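Local coordinates for UPF0131 protein ykqA (Bacillus subtilis, PDB 2QIK) that probably acts as a gamma-glutamylcyclotransferase, a type of enzyme that releases a gamma-glutamyl group as cyclic 5-oxoproline, at residues G9-E15 / D114-Q119; S24-Q30 / G58-A63; S36-A40 / F107-S111; G43-F48 / I96-N100. All coordinates share one frame; numbering follows the deposited sequence.

Contacts 2 and 3 are antiparallel strand pairs in different sheets, contact 2 in the five-stranded sheet and contact 3 in the small three-stranded one, whereas contact 4 packs the small sheet across an edge strand of the larger. Contact 1 joins a loop to a helix and is the most polar, built from charged side chains and waters; its R12 continues to E59 of contact 2 through a salt bridge. Contacts 3 and 4 share the small sheet, since strands 36-39 and 44-47 are neighbours. The centres of contacts 3 and 4 lie about 20 and 21 Å from the centre of the chain, that of contact 1 about 12 Å. All four mix buried and more open residues, with contact 3 the most exposed.

Contact 1: G9-E15 / D114-Q119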
loop_
_atom_site.group_PDB
_atom_site.type_symbol
_atom_site.label_atom_id
_atom_site.label_comp_id
_atom_site.label_asym_id
_atom_site.label_seq_id
_atom_site.Cartn_x
_atom_site.Cartn_y
_atom_site.Cartn_z
ATOM N N GLY A 9 -6.684 5.550 -11.668
ATOM C CA GLY A 9 -7.596 6.618 -11.376
ATOM C C GLY A 9 -8.967 6.122 -10.957
ATOM O O GLY A 9 -9.116 5.387 -9.987
ATOM N N THR A 10 -9.971 6.557 -11.712
ATOM C CA THR A 10 -11.351 6.240 -11.420
ATOM C C THR A 10 -11.742 4.799 -11.548
ATOM O O THR A 10 -12.837 4.416 -11.113
ATOM C CB THR A 10 -12.345 7.057 -12.285
ATOM O OG1 THR A 10 -12.350 6.577 -13.623
ATOM C CG2 THR A 10 -12.016 8.548 -12.259
ATOM N N LEU A 11 -10.889 3.975 -12.120
ATOM C CA LEU A 11 -11.058 2.521 -12.237
ATOM C C LEU A 11 -10.478 1.744 -11.070
ATOM O O LEU A 11 -10.690 0.539 -11.004
ATOM C CB LEU A 11 -10.462 2.016 -13.514
ATOM C CG LEU A 11 -11.116 2.502 -14.813
ATOM C CD1 LEU A 11 -10.275 2.065 -16.024
ATOM C CD2 LEU A 11 -12.520 1.981 -14.903
ATOM N N ARG A 12 -9.701 2.394 -10.192
ATOM C CA ARG A 12 -9.163 1.686 -9.056
ATOM C C ARG A 12 -10.301 1.200 -8.127
ATOM O O ARG A 12 -11.426 1.731 -8.147
ATOM C CB ARG A 12 -8.162 2.532 -8.230
ATOM C CG ARG A 12 -6.853 2.756 -8.983
ATOM C CD ARG A 12 -5.854 3.561 -8.139
ATOM N NE ARG A 12 -5.444 2.795 -6.979
ATOM C CZ ARG A 12 -4.577 3.209 -6.117
ATOM N NH1 ARG A 12 -3.920 4.342 -6.258
ATOM N NH2 ARG A 12 -4.308 2.510 -5.032
ATOM N N LYS A 13 -9.984 0.229 -7.307
ATOM C CA LYS A 13 -10.986 -0.347 -6.410
ATOM C C LYS A 13 -11.585 0.755 -5.582
ATOM O O LYS A 13 -10.884 1.636 -5.104
ATOM C CB LYS A 13 -10.319 -1.437 -5.541
ATOM C CG LYS A 13 -11.271 -2.347 -4.844
ATOM C CD LYS A 13 -10.455 -3.332 -3.930
ATOM C CE LYS A 13 -11.342 -4.443 -3.494
ATOM N NZ LYS A 13 -10.583 -5.409 -2.605
ATOM N N HIS A 14 -12.881 0.698 -5.349
ATOM C CA HIS A 14 -13.585 1.645 -4.540
ATOM C C HIS A 14 -13.598 3.059 -5.091
ATOM O O HIS A 14 -13.944 4.034 -4.359
ATOM C CB HIS A 14 -13.089 1.708 -3.081
ATOM C CG HIS A 14 -13.028 0.369 -2.454
ATOM N ND1 HIS A 14 -11.957 -0.206 -1.845
ATOM C CD2 HIS A 14 -14.019 -0.555 -2.410
ATOM C CE1 HIS A 14 -12.278 -1.436 -1.462
ATOM N NE2 HIS A 14 -13.536 -1.652 -1.759
ATOM N N GLU A 15 -13.395 3.202 -6.388
ATOM C CA GLU A 15 -13.544 4.512 -7.033
ATOM C C GLU A 15 -14.767 4.429 -7.964
ATOM O O GLU A 15 -15.314 3.360 -8.252
ATOM C CB GLU A 15 -12.301 4.796 -7.884
ATOM C CG GLU A 15 -11.018 4.879 -7.065
ATOM C CD GLU A 15 -10.827 6.116 -6.238
ATOM O OE1 GLU A 15 -11.733 6.960 -6.082
ATOM O OE2 GLU A 15 -9.686 6.272 -5.751
ATOM N N ASP A 114 0.048 8.910 -6.729
ATOM C CA ASP A 114 -0.939 7.974 -6.211
ATOM C C ASP A 114 -2.240 8.696 -5.987
ATOM O O ASP A 114 -2.372 9.561 -5.118
ATOM C CB ASP A 114 -0.387 7.316 -4.927
ATOM C CG ASP A 114 -1.253 6.186 -4.436
ATOM O OD1 ASP A 114 -0.644 5.229 -3.869
ATOM O OD2 ASP A 114 -2.490 6.246 -4.553
ATOM N N TRP A 115 -3.242 8.340 -6.820
ATOM C CA TRP A 115 -4.510 9.022 -6.769
ATOM C C TRP A 115 -5.237 8.859 -5.443
ATOM O O TRP A 115 -5.868 9.787 -4.967
ATOM C CB TRP A 115 -5.382 8.490 -7.940
ATOM C CG TRP A 115 -6.749 9.027 -8.039
ATOM C CD1 TRP A 115 -7.935 8.288 -8.021
ATOM C CD2 TRP A 115 -7.096 10.294 -8.403
ATOM N NE1 TRP A 115 -8.988 9.077 -8.215
ATOM C CE2 TRP A 115 -8.537 10.330 -8.461
ATOM C CE3 TRP A 115 -6.410 11.469 -8.572
ATOM C CZ2 TRP A 115 -9.284 11.462 -8.746
ATOM C CZ3 TRP A 115 -7.229 12.648 -8.932
ATOM C CH2 TRP A 115 -8.579 12.611 -8.983
ATOM N N LYS A 116 -5.198 7.659 -4.884
ATOM C CA LYS A 116 -5.835 7.463 -3.579
ATOM C C LYS A 116 -5.146 8.233 -2.482
ATOM O O LYS A 116 -5.833 8.741 -1.579
ATOM C CB LYS A 116 -5.892 5.966 -3.272
ATOM C CG LYS A 116 -6.830 5.139 -3.999
ATOM C CD LYS A 116 -7.105 3.801 -3.434
ATOM C CE LYS A 116 -8.209 3.220 -4.177
ATOM N NZ LYS A 116 -8.536 1.905 -3.762
ATOM N N GLU A 117 -3.836 8.296 -2.514
ATOM C CA GLU A 117 -3.120 9.097 -1.529
ATOM C C GLU A 117 -3.500 10.555 -1.717
ATOM O O GLU A 117 -3.789 11.247 -0.732
ATOM C CB GLU A 117 -1.624 8.871 -1.723
ATOM C CG GLU A 117 -0.721 9.548 -0.675
ATOM C CD GLU A 117 -0.346 10.955 -0.899
ATOM O OE1 GLU A 117 0.257 11.537 0.048
ATOM O OE2 GLU A 117 -0.587 11.450 -2.018
ATOM N N HIS A 118 -3.652 11.006 -2.951
ATOM C CA HIS A 118 -4.020 12.373 -3.225
ATOM C C HIS A 118 -5.410 12.627 -2.671
ATOM O O HIS A 118 -5.697 13.711 -2.136
ATOM C CB HIS A 118 -3.943 12.642 -4.724
ATOM C CG HIS A 118 -4.647 13.913 -5.147
ATOM N ND1 HIS A 118 -5.841 13.968 -5.838
ATOM C CD2 HIS A 118 -4.234 15.176 -5.016
ATOM C CE1 HIS A 118 -6.157 15.237 -6.059
ATOM N NE2 HIS A 118 -5.199 15.991 -5.562
ATOM N N GLN A 119 -6.351 11.712 -2.869
ATOM C CA GLN A 119 -7.737 11.903 -2.365
ATOM C C GLN A 119 -7.748 12.010 -0.850
ATOM O O GLN A 119 -8.424 12.816 -0.285
ATOM C CB GLN A 119 -8.609 10.758 -2.822
ATOM C CG GLN A 119 -8.889 10.774 -4.368
ATOM C CD GLN A 119 -9.665 9.570 -4.804
ATOM O OE1 GLN A 119 -10.724 9.734 -5.474
ATOM N NE2 GLN A 119 -9.253 8.432 -4.411
HETATM O O HOH W 1 -3.188 6.023 -8.489
HETATM O O HOH W 2 -1.496 2.691 -4.165
HETATM O O HOH W 3 -6.468 0.596 -4.082
HETATM O O HOH W 4 -12.079 8.710 -8.612
#
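R12 reaches the start of helix 115-122 and places NH1 2.9 Å from D114 OD2, a salt bridge in which the oxygen lies near the guanidinium plane but is met from above the carboxylate plane. E117 N takes the opposite face of that carboxylate, 3.2 Å from D114 OD2, making D114 the N-cap. K116 lays its CG 3.6 Å over one face of the R12 guanidinium and runs on, fully extended, until NZ donates to K13 O at 2.7 Å. Farther along the helix, Q119 NE2 bonds the syn lone pair of E15 OE2 at 2.6 Å; the bend in E15 at chi2 (-74°) brings its carboxylate there. G9 CA makes an off-centre CH-pi contact with the five-membered ring of W115. Waters fill in, one linking R12 NH1 to W115 N and another E15 OE1 to W115 NE1. In the second shell E59 pairs with R12 NE, D228 with K116 NZ and D218 with K13 NZ. The type I turn G9-R12 carries G9, T10 and L11, which probably contribute to substrate binding. R12 and K116 lie among the carboxylates of D114, E59 and D228, which probably stabilise both cations and help hold the turn on the helix.

Contact 2: S24-Q30 / G58-A63; sequences SACINEQ and GEVYEA
V60 O is gripped by two consecutive backbone amides, I27 N at 2.8 Å and N28 N at 3.1 Å. This is a classic beta bulge, in which I27 and N28 together face V60 and the antiparallel register shifts by one residue between C26 and N28. The second of these bonds is nearly straight (170° at the hydrogen), the first more bent. Beyond the bulge N28 O accepts from V60 N, and before it A25 O accepts from E62 N at 2.9 Å.

C26 and Y61 form a non-hydrogen-bonded pair with their side chains on the same face of the sheet. With SG trans to the backbone N (chi1 -179°), C26 swings its sulfur over the Y61 ring, 4.4 Å from SG to the ring centroid, while C26 CB packs 3.5 Å from Y61 CE2. S24 O approaches the same ring at its edge. On the other face N28 and V60 lie side by side, with L4 of strand 3-7 and V85 of strand 79-87 against V60. N28 ND2 is buried by this pairing and has no polar partner in the model. The bulge thus sits between strand 25-34, the middle of the five-stranded sheet of the AIG2-like fold, and its neighbour 55-63. E59, whose OE1 serves R12 of the loop after strand 3-7, offers its other oxygen to the tyrosine: Y61 OH donates to E59 OE2 at 2.8 Å, nearly along the C-O axis.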
loop_
_atom_site.group_PDB
_atom_site.type_symbol
_atom_site.label_atom_id
_atom_site.label_comp_id
_atom_site.label_asym_id
_atom_site.label_seq_id
_atom_site.Cartn_x
_atom_site.Cartn_y
_atom_site.Cartn_z
ATOM N N SER A 24 -13.501 -8.639 -13.263
ATOM C CA SER A 24 -12.068 -8.807 -13.571
ATOM C C SER A 24 -11.256 -9.107 -12.335
ATOM O O SER A 24 -11.371 -8.428 -11.313
ATOM C CB SER A 24 -11.517 -7.507 -14.170
ATOM O OG SER A 24 -12.140 -7.139 -15.374
ATOM N N ALA A 25 -10.407 -10.106 -12.404
ATOM C CA ALA A 25 -9.573 -10.511 -11.294
ATOM C C ALA A 25 -8.519 -9.416 -11.025
ATOM O O ALA A 25 -7.904 -8.931 -11.967
ATOM C CB ALA A 25 -8.881 -11.794 -11.566
ATOM N N CYS A 26 -8.312 -9.093 -9.754
ATOM C CA CYS A 26 -7.213 -8.207 -9.367
ATOM C C CYS A 26 -5.965 -9.084 -9.218
ATOM O O CYS A 26 -5.933 -9.995 -8.362
ATOM C CB CYS A 26 -7.516 -7.464 -8.077
ATOM S SG CYS A 26 -6.186 -6.365 -7.617
ATOM N N ILE A 27 -4.995 -8.863 -10.095
ATOM C CA ILE A 27 -3.758 -9.596 -10.060
ATOM C C ILE A 27 -2.741 -8.961 -9.052
ATOM O O ILE A 27 -2.009 -9.670 -8.380
ATOM C CB ILE A 27 -3.187 -9.688 -11.481
ATOM C CG1 ILE A 27 -4.213 -10.210 -12.503
ATOM C CG2 ILE A 27 -1.915 -10.580 -11.468
ATOM C CD1 ILE A 27 -4.792 -11.578 -12.068
ATOM N N ASN A 28 -2.701 -7.636 -9.020
ATOM C CA ASN A 28 -1.855 -6.928 -8.078
ATOM C C ASN A 28 -2.545 -5.703 -7.567
ATOM O O ASN A 28 -2.910 -4.811 -8.307
ATOM C CB ASN A 28 -0.553 -6.495 -8.733
ATOM C CG ASN A 28 0.299 -7.639 -9.204
ATOM O OD1 ASN A 28 1.112 -8.196 -8.410
ATOM N ND2 ASN A 28 0.136 -8.004 -10.403
ATOM N N GLU A 29 -2.650 -5.630 -6.245
ATOM C CA GLU A 29 -3.111 -4.441 -5.574
ATOM C C GLU A 29 -2.043 -3.367 -5.468
ATOM O O GLU A 29 -2.374 -2.168 -5.339
ATOM C CB GLU A 29 -3.575 -4.773 -4.103
ATOM C CG GLU A 29 -4.699 -5.778 -4.052
ATOM C CD GLU A 29 -5.032 -6.256 -2.648
ATOM O OE1 GLU A 29 -5.815 -7.173 -2.524
ATOM O OE2 GLU A 29 -4.578 -5.655 -1.664
ATOM N N GLN A 30 -0.796 -3.787 -5.516
ATOM C CA GLN A 30 0.325 -2.869 -5.328
ATOM C C GLN A 30 1.141 -2.917 -6.624
ATOM O O GLN A 30 1.664 -3.952 -7.036
ATOM C CB GLN A 30 1.207 -3.258 -4.160
ATOM C CG GLN A 30 0.416 -3.409 -2.830
ATOM C CD GLN A 30 -0.397 -2.205 -2.440
ATOM O OE1 GLN A 30 -0.095 -1.073 -2.809
ATOM N NE2 GLN A 30 -1.456 -2.456 -1.618
ATOM N N GLY A 58 -0.779 2.190 -8.946
ATOM C CA GLY A 58 -2.048 1.709 -9.342
ATOM C C GLY A 58 -2.189 0.220 -9.069
ATOM O O GLY A 58 -1.531 -0.334 -8.197
ATOM N N GLU A 59 -3.094 -0.419 -9.823
ATOM C CA GLU A 59 -3.495 -1.796 -9.596
ATOM C C GLU A 59 -3.552 -2.502 -10.941
ATOM O O GLU A 59 -3.807 -1.845 -11.962
ATOM C CB GLU A 59 -4.922 -1.817 -8.997
ATOM C CG GLU A 59 -5.041 -1.067 -7.679
ATOM C CD GLU A 59 -6.435 -0.686 -7.274
ATOM O OE1 GLU A 59 -6.597 0.291 -6.478
ATOM O OE2 GLU A 59 -7.416 -1.228 -7.716
ATOM N N VAL A 60 -3.272 -3.821 -10.943
ATOM C CA VAL A 60 -3.318 -4.612 -12.175
ATOM C C VAL A 60 -4.475 -5.579 -12.117
ATOM O O VAL A 60 -4.608 -6.327 -11.153
ATOM C CB VAL A 60 -2.031 -5.358 -12.404
ATOM C CG1 VAL A 60 -2.079 -6.230 -13.657
ATOM C CG2 VAL A 60 -0.808 -4.422 -12.453
ATOM N N TYR A 61 -5.293 -5.569 -13.164
ATOM C CA TYR A 61 -6.419 -6.474 -13.340
ATOM C C TYR A 61 -6.262 -7.277 -14.616
ATOM O O TYR A 61 -5.571 -6.886 -15.551
ATOM C CB TYR A 61 -7.728 -5.648 -13.428
ATOM C CG TYR A 61 -8.129 -5.060 -12.124
ATOM C CD1 TYR A 61 -7.581 -3.860 -11.705
ATOM C CD2 TYR A 61 -9.019 -5.667 -11.267
ATOM C CE1 TYR A 61 -7.845 -3.315 -10.503
ATOM C CE2 TYR A 61 -9.307 -5.140 -10.042
ATOM C CZ TYR A 61 -8.685 -3.916 -9.652
ATOM O OH TYR A 61 -8.967 -3.418 -8.380
ATOM N N GLU A 62 -6.943 -8.433 -14.635
ATOM C CA GLU A 62 -7.034 -9.211 -15.850
ATOM C C GLU A 62 -8.401 -8.930 -16.506
ATOM O O GLU A 62 -9.429 -9.295 -15.973
ATOM C CB GLU A 62 -6.953 -10.666 -15.493
ATOM C CG GLU A 62 -7.166 -11.524 -16.645
ATOM C CD GLU A 62 -6.011 -12.005 -17.281
ATOM O OE1 GLU A 62 -5.189 -11.087 -17.694
ATOM O OE2 GLU A 62 -6.035 -13.319 -17.413
ATOM N N ALA A 63 -8.372 -8.216 -17.626
ATOM C CA ALA A 63 -9.533 -7.724 -18.319
ATOM C C ALA A 63 -9.839 -8.520 -19.553
ATOM O O ALA A 63 -8.976 -8.682 -20.426
ATOM C CB ALA A 63 -9.354 -6.288 -18.682
HETATM O O HOH W 5 -10.428 -11.719 -14.880
#

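Contact 3: S36-A40 / F107-S111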
loop_
_atom_site.group_PDB
_atom_site.type_symbol
_atom_site.label_atom_id
_atom_site.label_comp_id
_atom_site.label_asym_id
_atom_site.label_seq_id
_atom_site.Cartn_x
_atom_site.Cartn_y
_atom_site.Cartn_z
ATOM N N SER A 36 4.300 10.261 -14.650
ATOM C CA SER A 36 3.720 11.256 -13.775
ATOM C C SER A 36 2.186 11.180 -13.850
ATOM O O SER A 36 1.623 10.931 -14.886
ATOM C CB SER A 36 4.145 12.614 -14.221
ATOM O OG SER A 36 5.529 12.817 -14.029
ATOM N N LEU A 37 1.556 11.468 -12.734
ATOM C CA LEU A 37 0.100 11.536 -12.550
ATOM C C LEU A 37 -0.330 12.980 -12.367
ATOM O O LEU A 37 0.308 13.692 -11.634
ATOM C CB LEU A 37 -0.246 10.737 -11.287
ATOM C CG LEU A 37 -1.734 10.652 -11.007
ATOM C CD1 LEU A 37 -2.507 9.859 -12.013
ATOM C CD2 LEU A 37 -1.964 10.038 -9.627
ATOM N N PHE A 38 -1.395 13.354 -13.069
ATOM C CA PHE A 38 -1.935 14.697 -13.019
ATOM C C PHE A 38 -3.417 14.636 -12.723
ATOM O O PHE A 38 -4.150 13.785 -13.213
ATOM C CB PHE A 38 -1.751 15.362 -14.394
ATOM C CG PHE A 38 -0.323 15.737 -14.691
ATOM C CD1 PHE A 38 0.540 14.844 -15.167
ATOM C CD2 PHE A 38 0.103 17.035 -14.447
ATOM C CE1 PHE A 38 1.888 15.242 -15.398
ATOM C CE2 PHE A 38 1.418 17.406 -14.664
ATOM C CZ PHE A 38 2.267 16.532 -15.072
ATOM N N ALA A 39 -3.887 15.627 -12.027
ATOM C CA ALA A 39 -5.352 15.849 -11.961
ATOM C C ALA A 39 -5.668 16.816 -13.127
ATOM O O ALA A 39 -5.097 17.872 -13.173
ATOM C CB ALA A 39 -5.678 16.546 -10.689
ATOM N N ALA A 40 -6.514 16.404 -14.061
ATOM C CA ALA A 40 -7.021 17.161 -15.189
ATOM C C ALA A 40 -8.517 17.180 -14.924
ATOM O O ALA A 40 -8.870 17.142 -13.741
ATOM C CB ALA A 40 -6.669 16.453 -16.533
ATOM N N PHE A 107 -3.449 20.932 -16.358
ATOM C CA PHE A 107 -3.670 20.042 -15.215
ATOM C C PHE A 107 -2.563 20.215 -14.182
ATOM O O PHE A 107 -1.632 21.011 -14.409
ATOM C CB PHE A 107 -3.725 18.666 -15.734
ATOM C CG PHE A 107 -2.604 18.345 -16.680
ATOM C CD1 PHE A 107 -2.622 17.154 -17.330
ATOM C CD2 PHE A 107 -1.508 19.171 -16.853
ATOM C CE1 PHE A 107 -1.675 16.811 -18.151
ATOM C CE2 PHE A 107 -0.491 18.811 -17.700
ATOM C CZ PHE A 107 -0.554 17.627 -18.328
ATOM N N THR A 108 -2.670 19.535 -13.041
ATOM C CA THR A 108 -1.774 19.754 -11.954
ATOM C C THR A 108 -1.164 18.421 -11.531
ATOM O O THR A 108 -1.886 17.425 -11.275
ATOM C CB THR A 108 -2.438 20.428 -10.740
ATOM O OG1 THR A 108 -3.331 19.581 -10.077
ATOM C CG2 THR A 108 -3.357 21.461 -11.160
ATOM N N LYS A 109 0.142 18.404 -11.371
ATOM C CA LYS A 109 0.816 17.169 -11.022
ATOM C C LYS A 109 0.502 16.746 -9.569
ATOM O O LYS A 109 0.444 17.558 -8.658
ATOM C CB LYS A 109 2.383 17.359 -11.143
ATOM C CG LYS A 109 3.157 16.039 -10.921
ATOM C CD LYS A 109 4.638 16.084 -11.324
ATOM C CE LYS A 109 5.446 14.817 -10.917
ATOM N NZ LYS A 109 6.885 14.957 -11.276
ATOM N N ILE A 110 0.354 15.413 -9.381
ATOM C CA ILE A 110 0.195 14.774 -8.081
ATOM C C ILE A 110 1.562 14.203 -7.711
ATOM O O ILE A 110 2.006 13.228 -8.279
ATOM C CB ILE A 110 -0.872 13.619 -8.145
ATOM C CG1 ILE A 110 -2.208 14.056 -8.783
ATOM C CG2 ILE A 110 -1.109 13.068 -6.826
ATOM C CD1 ILE A 110 -2.888 15.232 -8.228
ATOM N N SER A 111 2.270 14.865 -6.781
ATOM C CA SER A 111 3.629 14.479 -6.435
ATOM C C SER A 111 3.828 13.044 -6.049
ATOM O O SER A 111 4.825 12.402 -6.395
ATOM C CB SER A 111 4.228 15.430 -5.356
ATOM O OG SER A 111 3.961 14.947 -4.075
HETATM O O HOH W 6 6.683 15.436 -14.537
HETATM O O HOH W 7 3.224 12.191 -10.481
#
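F38 and F107 stack face to face, ring centroids 4.1 Å apart and planes inclined by 20°. F107 turns its CG into the crowded position between its backbone N and carbonyl carbon (chi1 48°), which lays the ring over F38. The rings are not matched atom for atom: F38 CD2 sits above the middle of the F107 ring, and F107 CD1 comes down 3.5 Å from F38 CB, covering the root of the side chain as well. On the opposite face of F38 lies K109, whose CB packs 3.7 Å from F38 CE2, so that the F38 ring is a wedge between the phenylalanine and the aliphatic stem of the lysine. Replacing F38 with an alanine is likely to open a gap there, leaving F107 without its stacking partner and the K109 stem free to shift.

The small residues take up the remaining relief. A40 CB meets F107 CB at 3.8 Å, at the edge of that ring, and F107 CB also fits closely beside A39 O, at 3.0 Å. On the other side of the strands A39 CB lies 3.9 Å from T108 OG1. Antiparallel backbone bonds hold these surfaces in register, A39 and T108 bonding to each other both ways while I110 N donates to L37 O almost straight (177°).

Strand 36-39 is the middle of a three-stranded antiparallel sheet, flanked by 108-110 here and by 44-47, from which T45 and V47 also touch the F107 ring. L37 turns to the other face, where it packs on W115 of helix 115-122 and on Y8, a probable substrate-binding residue.

Contact 4: G43-F48 / I96-N100; sequences GPTVVF and IYFMN
The F48 ring meets I96 at its edge, where I96 CD1 lies near the ring plane and 4.0 Å from F48 CZ; V83 and I56 also touch this phenylalanine. The contact packs an outer strand of the three-stranded sheet, 44-47, across the edge strand 90-98 of the five-stranded sheet of this AIG2-like fold, the two strand segments crossing at 100°. V46 and I96 meet tip to tip through CG2 and CD1, and V46 CG2 also sits 3.7 Å from F98 CB, whose side chain crosses it at about a right angle. Y8, a probable substrate-binding residue, packs against V46 and I96 and bonds to Y97 O.

The polar link is T45 OG1, set trans to its own backbone N (chi1 -172°), which accepts from M99 N at 2.9 Å in a nearly straight bond. A valine in place of T45 would probably leave the amide of M99 without this acceptor, and this polar link between the two segments would be lost. The side chain of M99, here selenomethionine, then passes alongside T45, its SE 4.0 Å from T45 CB. Its terminal methyl reaches the first residue of the 43-48 segment, M99 CE lying 3.1 Å from G43 O.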
loop_
_atom_site.group_PDB
_atom_site.type_symbol
_atom_site.label_atom_id
_atom_site.label_comp_id
_atom_site.label_asym_id
_atom_site.label_seq_id
_atom_site.Cartn_x
_atom_site.Cartn_y
_atom_site.Cartn_z
ATOM N N GLY A 43 -10.797 14.543 -14.771
ATOM C CA GLY A 43 -10.314 13.311 -14.086
ATOM C C GLY A 43 -8.790 13.192 -14.046
ATOM O O GLY A 43 -8.087 13.946 -14.649
ATOM N N PRO A 44 -8.285 12.154 -13.398
ATOM C CA PRO A 44 -6.828 11.843 -13.381
ATOM C C PRO A 44 -6.297 11.455 -14.797
ATOM O O PRO A 44 -6.985 10.775 -15.534
ATOM C CB PRO A 44 -6.756 10.601 -12.385
ATOM C CG PRO A 44 -8.130 10.182 -12.203
ATOM C CD PRO A 44 -9.096 11.151 -12.706
ATOM N N THR A 45 -5.057 11.798 -15.120
ATOM C CA THR A 45 -4.427 11.237 -16.326
ATOM C C THR A 45 -2.943 11.073 -16.029
ATOM O O THR A 45 -2.410 11.608 -15.096
ATOM C CB THR A 45 -4.696 12.078 -17.592
ATOM O OG1 THR A 45 -4.210 11.375 -18.769
ATOM C CG2 THR A 45 -3.970 13.477 -17.526
ATOM N N VAL A 46 -2.283 10.396 -16.900
ATOM C CA VAL A 46 -0.845 10.184 -16.842
ATOM C C VAL A 46 -0.190 10.770 -18.012
ATOM O O VAL A 46 -0.806 10.942 -19.038
ATOM C CB VAL A 46 -0.533 8.688 -16.743
ATOM C CG1 VAL A 46 -1.102 8.207 -15.412
ATOM C CG2 VAL A 46 -1.032 7.850 -17.988
ATOM N N VAL A 47 1.067 11.181 -17.784
ATOM C CA VAL A 47 1.935 11.699 -18.827
ATOM C C VAL A 47 3.271 11.077 -18.668
ATOM O O VAL A 47 3.792 10.966 -17.549
ATOM C CB VAL A 47 2.066 13.235 -18.695
ATOM C CG1 VAL A 47 3.004 13.858 -19.724
ATOM C CG2 VAL A 47 0.630 13.851 -18.785
ATOM N N PHE A 48 3.832 10.694 -19.794
ATOM C CA PHE A 48 5.150 10.023 -19.858
ATOM C C PHE A 48 6.124 10.928 -20.573
ATOM O O PHE A 48 5.864 11.431 -21.660
ATOM C CB PHE A 48 5.021 8.741 -20.619
ATOM C CG PHE A 48 4.065 7.784 -20.045
ATOM C CD1 PHE A 48 4.369 7.139 -18.880
ATOM C CD2 PHE A 48 2.905 7.525 -20.723
ATOM C CE1 PHE A 48 3.463 6.309 -18.326
ATOM C CE2 PHE A 48 2.043 6.589 -20.218
ATOM C CZ PHE A 48 2.302 6.007 -18.961
ATOM N N ILE A 96 -2.682 0.609 -20.433
ATOM C CA ILE A 96 -2.954 1.812 -19.607
ATOM C C ILE A 96 -3.662 2.813 -20.505
ATOM O O ILE A 96 -3.292 2.951 -21.673
ATOM C CB ILE A 96 -1.683 2.387 -18.994
ATOM C CG1 ILE A 96 -1.989 3.486 -17.979
ATOM C CG2 ILE A 96 -0.709 2.849 -20.052
ATOM C CD1 ILE A 96 -0.716 3.977 -17.221
ATOM N N TYR A 97 -4.667 3.518 -19.965
ATOM C CA TYR A 97 -5.385 4.563 -20.660
ATOM C C TYR A 97 -4.815 5.902 -20.282
ATOM O O TYR A 97 -4.495 6.150 -19.139
ATOM C CB TYR A 97 -6.894 4.499 -20.316
ATOM C CG TYR A 97 -7.622 3.346 -20.981
ATOM C CD1 TYR A 97 -8.336 3.531 -22.142
ATOM C CD2 TYR A 97 -7.567 2.070 -20.461
ATOM C CE1 TYR A 97 -9.003 2.460 -22.772
ATOM C CE2 TYR A 97 -8.216 0.990 -21.083
ATOM C CZ TYR A 97 -8.896 1.202 -22.264
ATOM O OH TYR A 97 -9.535 0.114 -22.778
ATOM N N PHE A 98 -4.816 6.820 -21.236
ATOM C CA PHE A 98 -4.299 8.199 -20.986
ATOM C C PHE A 98 -5.027 9.185 -21.842
ATOM O O PHE A 98 -5.460 8.857 -22.930
ATOM C CB PHE A 98 -2.746 8.257 -21.246
ATOM C CG PHE A 98 -2.369 7.966 -22.680
ATOM C CD1 PHE A 98 -2.183 9.019 -23.600
ATOM C CD2 PHE A 98 -2.070 6.659 -23.101
ATOM C CE1 PHE A 98 -1.768 8.771 -24.906
ATOM C CE2 PHE A 98 -1.698 6.418 -24.411
ATOM C CZ PHE A 98 -1.541 7.464 -25.309
HETATM N N MSE A 99 -5.179 10.401 -21.341
HETATM C CA MSE A 99 -5.688 11.489 -22.202
HETATM C C MSE A 99 -4.516 12.439 -22.438
HETATM O O MSE A 99 -3.971 12.971 -21.425
HETATM C CB MSE A 99 -6.817 12.266 -21.504
HETATM C CG MSE A 99 -6.910 12.474 -19.974
HETATM SE SE MSE A 99 -7.812 14.089 -18.981
HETATM C CE MSE A 99 -8.983 13.361 -17.527
ATOM N N ASN A 100 -4.130 12.732 -23.653
ATOM C CA ASN A 100 -3.169 13.867 -23.915
ATOM C C ASN A 100 -3.710 15.221 -23.500
ATOM O O ASN A 100 -4.932 15.453 -23.531
ATOM C CB ASN A 100 -2.763 13.934 -25.388
ATOM C CG ASN A 100 -2.577 15.387 -25.903
ATOM O OD1 ASN A 100 -3.326 15.867 -26.778
ATOM N ND2 ASN A 100 -1.592 16.078 -25.363
#